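Local coordinates for protein muconate lactonizing enzyme (Corynebacterium glutamicum, PDB 3I4K) that belongs to the muconate lactonizing enzyme family of the enolase superfamily and carries a magnesium ion in its barrel domain, at residues 14-26 and 331-343. Sequence-based numbering, arbitrary orientation.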
loop_
_atom_site.group_PDB
_atom_site.type_symbol
_atom_site.label_atom_id
_atom_site.label_comp_id
_atom_site.label_asym_id
_atom_site.label_seq_id
_atom_site.Cartn_x
_atom_site.Cartn_y
_atom_site.Cartn_z
ATOM N N ARG A 14 -16.079 20.837 12.307
ATOM C CA ARG A 14 -16.899 21.983 11.946
ATOM C C ARG A 14 -17.532 21.798 10.576
ATOM O O ARG A 14 -16.852 21.435 9.614
ATOM C CB ARG A 14 -16.058 23.265 11.916
ATOM C CG ARG A 14 -15.438 23.672 13.242
ATOM C CD ARG A 14 -14.595 24.936 13.079
ATOM N NE ARG A 14 -14.107 25.432 14.364
ATOM C CZ ARG A 14 -13.228 24.796 15.134
ATOM N NH1 ARG A 14 -12.723 23.628 14.755
ATOM N NH2 ARG A 14 -12.858 25.324 16.293
ATOM N N ILE A 15 -18.833 22.056 10.487
ATOM C CA ILE A 15 -19.526 21.947 9.215
ATOM C C ILE A 15 -19.396 23.290 8.511
ATOM O O ILE A 15 -19.779 24.324 9.060
ATOM C CB ILE A 15 -21.021 21.628 9.403
ATOM C CG1 ILE A 15 -21.181 20.255 10.060
ATOM C CG2 ILE A 15 -21.733 21.689 8.061
ATOM C CD1 ILE A 15 -22.624 19.834 10.264
ATOM N N LEU A 16 -18.844 23.279 7.305
ATOM C CA LEU A 16 -18.673 24.506 6.546
ATOM C C LEU A 16 -19.492 24.492 5.266
ATOM O O LEU A 16 -19.453 23.522 4.501
ATOM C CB LEU A 16 -17.199 24.711 6.187
ATOM C CG LEU A 16 -16.178 24.635 7.320
ATOM C CD1 LEU A 16 -14.840 25.095 6.781
ATOM C CD2 LEU A 16 -16.611 25.495 8.500
ATOM N N ASP A 17 -20.239 25.568 5.042
ATOM C CA ASP A 17 -21.048 25.699 3.842
ATOM C C ASP A 17 -20.460 26.835 3.015
ATOM O O ASP A 17 -20.626 28.008 3.342
ATOM C CB ASP A 17 -22.508 25.996 4.195
ATOM C CG ASP A 17 -23.151 24.887 5.014
ATOM O OD1 ASP A 17 -23.094 23.715 4.585
ATOM O OD2 ASP A 17 -23.718 25.185 6.087
ATOM N N VAL A 18 -19.751 26.477 1.952
ATOM C CA VAL A 18 -19.131 27.460 1.082
ATOM C C VAL A 18 -19.852 27.478 -0.258
ATOM O O VAL A 18 -20.067 26.439 -0.873
ATOM C CB VAL A 18 -17.635 27.140 0.864
ATOM C CG1 VAL A 18 -17.482 25.722 0.347
ATOM C CG2 VAL A 18 -17.022 28.126 -0.112
ATOM N N PRO A 19 -20.248 28.668 -0.723
ATOM C CA PRO A 19 -20.951 28.814 -1.999
ATOM C C PRO A 19 -20.058 28.577 -3.205
ATOM O O PRO A 19 -18.869 28.889 -3.182
ATOM C CB PRO A 19 -21.461 30.253 -1.949
ATOM C CG PRO A 19 -21.605 30.508 -0.483
ATOM C CD PRO A 19 -20.338 29.912 0.057
ATOM N N LEU A 20 -20.640 28.023 -4.258
ATOM C CA LEU A 20 -19.899 27.769 -5.484
ATOM C C LEU A 20 -20.057 28.978 -6.390
ATOM O O LEU A 20 -20.980 29.773 -6.215
ATOM C CB LEU A 20 -20.436 26.517 -6.181
ATOM C CG LEU A 20 -19.897 25.157 -5.719
ATOM C CD1 LEU A 20 -19.789 25.104 -4.201
ATOM C CD2 LEU A 20 -20.815 24.058 -6.243
ATOM N N ILE A 21 -19.162 29.125 -7.356
ATOM C CA ILE A 21 -19.251 30.259 -8.256
ATOM C C ILE A 21 -20.494 30.128 -9.125
ATOM O O ILE A 21 -21.224 31.099 -9.324
ATOM C CB ILE A 21 -18.003 30.365 -9.147
ATOM C CG1 ILE A 21 -16.751 30.389 -8.266
ATOM C CG2 ILE A 21 -18.071 31.638 -9.994
ATOM C CD1 ILE A 21 -15.452 30.514 -9.036
ATOM N N ARG A 22 -20.735 28.919 -9.626
ATOM C CA ARG A 22 -21.894 28.635 -10.471
ATOM C C ARG A 22 -22.631 27.423 -9.915
ATOM O O ARG A 22 -22.079 26.668 -9.117
ATOM C CB ARG A 22 -21.454 28.318 -11.903
ATOM C CG ARG A 22 -20.658 29.411 -12.590
ATOM C CD ARG A 22 -20.267 28.985 -14.003
ATOM N NE ARG A 22 -19.477 29.999 -14.703
ATOM C CZ ARG A 22 -19.950 31.166 -15.136
ATOM N NH1 ARG A 22 -21.225 31.488 -14.947
ATOM N NH2 ARG A 22 -19.146 32.015 -15.765
ATOM N N PRO A 23 -23.896 27.229 -10.318
ATOM C CA PRO A 23 -24.668 26.080 -9.836
ATOM C C PRO A 23 -24.055 24.818 -10.431
ATOM O O PRO A 23 -23.835 24.748 -11.637
ATOM C CB PRO A 23 -26.067 26.343 -10.392
ATOM C CG PRO A 23 -26.122 27.836 -10.472
ATOM C CD PRO A 23 -24.768 28.173 -11.040
ATOM N N HIS A 24 -23.772 23.828 -9.592
ATOM C CA HIS A 24 -23.172 22.589 -10.083
ATOM C C HIS A 24 -24.240 21.503 -10.078
ATOM O O HIS A 24 -24.589 20.968 -9.029
ATOM C CB HIS A 24 -21.982 22.193 -9.198
ATOM C CG HIS A 24 -20.904 21.465 -9.935
ATOM N ND1 HIS A 24 -20.302 21.976 -11.065
ATOM C CD2 HIS A 24 -20.332 20.256 -9.717
ATOM C CE1 HIS A 24 -19.409 21.111 -11.514
ATOM N NE2 HIS A 24 -19.407 20.059 -10.714
ATOM N N GLY A 25 -24.754 21.181 -11.259
ATOM C CA GLY A 25 -25.806 20.188 -11.352
ATOM C C GLY A 25 -25.391 18.759 -11.649
ATOM O O GLY A 25 -24.586 18.498 -12.551
ATOM N N PHE A 26 -25.964 17.833 -10.885
ATOM C CA PHE A 26 -25.693 16.411 -11.047
ATOM C C PHE A 26 -26.919 15.739 -11.663
ATOM O O PHE A 26 -27.889 16.403 -12.046
ATOM C CB PHE A 26 -25.395 15.769 -9.693
ATOM C CG PHE A 26 -24.190 16.339 -8.995
ATOM C CD1 PHE A 26 -22.924 15.812 -9.222
ATOM C CD2 PHE A 26 -24.322 17.402 -8.103
ATOM C CE1 PHE A 26 -21.808 16.328 -8.572
ATOM C CE2 PHE A 26 -23.211 17.925 -7.448
ATOM C CZ PHE A 26 -21.954 17.386 -7.683
ATOM N N PHE A 331 -9.738 19.890 -8.963
ATOM C CA PHE A 331 -10.047 21.286 -9.238
ATOM C C PHE A 331 -11.001 21.878 -8.204
ATOM O O PHE A 331 -11.389 23.041 -8.306
ATOM C CB PHE A 331 -10.688 21.384 -10.617
ATOM C CG PHE A 331 -11.999 20.648 -10.729
ATOM C CD1 PHE A 331 -13.175 21.203 -10.232
ATOM C CD2 PHE A 331 -12.052 19.383 -11.313
ATOM C CE1 PHE A 331 -14.390 20.510 -10.315
ATOM C CE2 PHE A 331 -13.259 18.681 -11.399
ATOM C CZ PHE A 331 -14.428 19.245 -10.900
ATOM N N GLY A 332 -11.380 21.070 -7.220
ATOM C CA GLY A 332 -12.296 21.516 -6.183
ATOM C C GLY A 332 -12.174 22.988 -5.819
ATOM O O GLY A 332 -13.133 23.751 -5.995
ATOM N N PRO A 333 -11.002 23.418 -5.313
ATOM C CA PRO A 333 -10.738 24.804 -4.916
ATOM C C PRO A 333 -11.224 25.849 -5.919
ATOM O O PRO A 333 -11.713 26.909 -5.526
ATOM C CB PRO A 333 -9.223 24.823 -4.737
ATOM C CG PRO A 333 -8.951 23.439 -4.210
ATOM C CD PRO A 333 -9.798 22.587 -5.128
ATOM N N GLN A 334 -11.094 25.546 -7.207
ATOM C CA GLN A 334 -11.517 26.466 -8.255
ATOM C C GLN A 334 -13.030 26.626 -8.357
ATOM O O GLN A 334 -13.523 27.683 -8.752
ATOM C CB GLN A 334 -10.974 26.015 -9.610
ATOM C CG GLN A 334 -9.465 26.089 -9.730
ATOM C CD GLN A 334 -8.996 25.936 -11.164
ATOM O OE1 GLN A 334 -9.249 24.914 -11.813
ATOM N NE2 GLN A 334 -8.311 26.956 -11.672
ATOM N N LEU A 335 -13.764 25.576 -8.003
ATOM C CA LEU A 335 -15.221 25.601 -8.070
ATOM C C LEU A 335 -15.808 26.459 -6.955
ATOM O O LEU A 335 -16.927 26.965 -7.067
ATOM C CB LEU A 335 -15.770 24.176 -7.975
ATOM C CG LEU A 335 -17.245 23.979 -8.315
ATOM C CD1 LEU A 335 -17.479 24.365 -9.760
ATOM C CD2 LEU A 335 -17.640 22.529 -8.080
ATOM N N LEU A 336 -15.051 26.618 -5.877
ATOM C CA LEU A 336 -15.496 27.423 -4.750
ATOM C C LEU A 336 -15.393 28.903 -5.108
ATOM O O LEU A 336 -14.437 29.331 -5.759
ATOM C CB LEU A 336 -14.628 27.141 -3.526
ATOM C CG LEU A 336 -14.505 25.693 -3.065
ATOM C CD1 LEU A 336 -13.479 25.602 -1.951
ATOM C CD2 LEU A 336 -15.856 25.185 -2.597
ATOM N N LYS A 337 -16.375 29.687 -4.685
ATOM C CA LYS A 337 -16.363 31.115 -4.971
ATOM C C LYS A 337 -15.437 31.818 -3.974
ATOM O O LYS A 337 -15.030 32.962 -4.179
ATOM C CB LYS A 337 -17.787 31.673 -4.886
ATOM C CG LYS A 337 -17.931 33.117 -5.331
ATOM C CD LYS A 337 -19.393 33.535 -5.399
ATOM C CE LYS A 337 -20.104 33.311 -4.069
ATOM N NZ LYS A 337 -19.463 34.050 -2.936
ATOM N N ASP A 338 -15.097 31.113 -2.900
ATOM C CA ASP A 338 -14.215 31.648 -1.871
ATOM C C ASP A 338 -13.489 30.491 -1.186
ATOM O O ASP A 338 -13.844 29.329 -1.383
ATOM C CB ASP A 338 -15.030 32.456 -0.859
ATOM C CG ASP A 338 -14.165 33.153 0.171
ATOM O OD1 ASP A 338 -13.079 33.648 -0.191
ATOM O OD2 ASP A 338 -14.576 33.223 1.346
ATOM N N THR A 339 -12.470 30.798 -0.390
ATOM C CA THR A 339 -11.719 29.755 0.294
ATOM C C THR A 339 -11.513 30.036 1.783
ATOM O O THR A 339 -12.141 30.929 2.350
ATOM C CB THR A 339 -10.346 29.535 -0.397
ATOM O OG1 THR A 339 -9.507 28.723 0.435
ATOM C CG2 THR A 339 -9.662 30.858 -0.671
ATOM N N TYR A 340 -10.651 29.246 2.413
ATOM C CA TYR A 340 -10.329 29.397 3.827
ATOM C C TYR A 340 -8.979 28.741 4.054
ATOM O O TYR A 340 -8.742 28.114 5.087
ATOM C CB TYR A 340 -11.385 28.716 4.702
ATOM C CG TYR A 340 -11.609 27.254 4.389
ATOM C CD1 TYR A 340 -12.198 26.863 3.189
ATOM C CD2 TYR A 340 -11.235 26.260 5.294
ATOM C CE1 TYR A 340 -12.410 25.521 2.895
ATOM C CE2 TYR A 340 -11.441 24.912 5.007
ATOM C CZ TYR A 340 -12.029 24.554 3.805
ATOM O OH TYR A 340 -12.237 23.230 3.505
ATOM N N ILE A 341 -8.086 28.914 3.087
ATOM C CA ILE A 341 -6.779 28.292 3.164
ATOM C C ILE A 341 -5.554 29.217 3.145
ATOM O O ILE A 341 -4.418 28.741 3.078
ATOM C CB ILE A 341 -6.662 27.222 2.044
ATOM C CG1 ILE A 341 -5.973 25.985 2.600
ATOM C CG2 ILE A 341 -5.933 27.776 0.830
ATOM C CD1 ILE A 341 -6.679 25.393 3.803
ATOM N N VAL A 342 -5.772 30.526 3.215
ATOM C CA VAL A 342 -4.660 31.485 3.214
ATOM C C VAL A 342 -3.923 31.540 1.874
ATOM O O VAL A 342 -4.048 32.518 1.134
ATOM C CB VAL A 342 -3.633 31.158 4.329
ATOM C CG1 VAL A 342 -2.465 32.126 4.264
ATOM C CG2 VAL A 342 -4.301 31.230 5.689
ATOM N N GLN A 343 -3.149 30.503 1.564
ATOM C CA GLN A 343 -2.413 30.463 0.302
ATOM C C GLN A 343 -3.343 30.129 -0.851
ATOM O O GLN A 343 -4.500 29.769 -0.645
ATOM C CB GLN A 343 -1.298 29.416 0.350
ATOM C CG GLN A 343 -0.283 29.640 1.447
ATOM C CD GLN A 343 -0.475 28.702 2.616
ATOM O OE1 GLN A 343 -1.578 28.569 3.151
ATOM N NE2 GLN A 343 0.603 28.043 3.023
#
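Two rings, H24 and Y340, each receive a leucine methyl on one face. L335 CD2 stands over the middle of the H24 imidazole, 3.8 Å from the ring centroid and 7° off the normal, a CH-pi contact; L335 CD1 reaches out to H24 ND1 at 3.9 Å. With chi1 of L335 at -168°, CG lies opposite the backbone N; this swings the branch toward H24, and chi2 then sets the two methyls against the ring, while CG itself rests against L20 CG. L16 CD1 makes a second CH-pi contact over one face of the Y340 phenol, offset toward the rim and nearest Y340 CE2 at 3.8 Å. The hydroxyl of that tyrosine is hydrogen-bonded to E52, and I36 of strand 30-43 also touches its side chain.

Between the rings the backbones form a single bridge, L20 with L336, where the chain leaves helix 332-335. K337 N donates to P19 O over 3.0 Å, and I21 N donates to L335 O over 3.1 Å; both bonds are fairly straight. Beside this bridge V18 CG1 meets L336 CD2 at 3.4 Å, tighter than usual carbon contact, the two side chains crossing at about a right angle. I21 CG1 touches K337 CA and L336 O.

The contact therefore joins the first strand of the N-terminal capping domain to helix 332-335 and the loop after it, in the part of the chain that belongs to the enolase C-terminal, barrel-like family, the two-domain build of the enolase superfamily. Apolar packing supplies most of its side-chain contacts, and two backbone bonds fix the register. The magnesium ion lies about 10 Å from the side chain of H24. Across this contact L335 meets the H24 ring through its methyl carbons, and H24 NE2 is buried without a polar partner in the model.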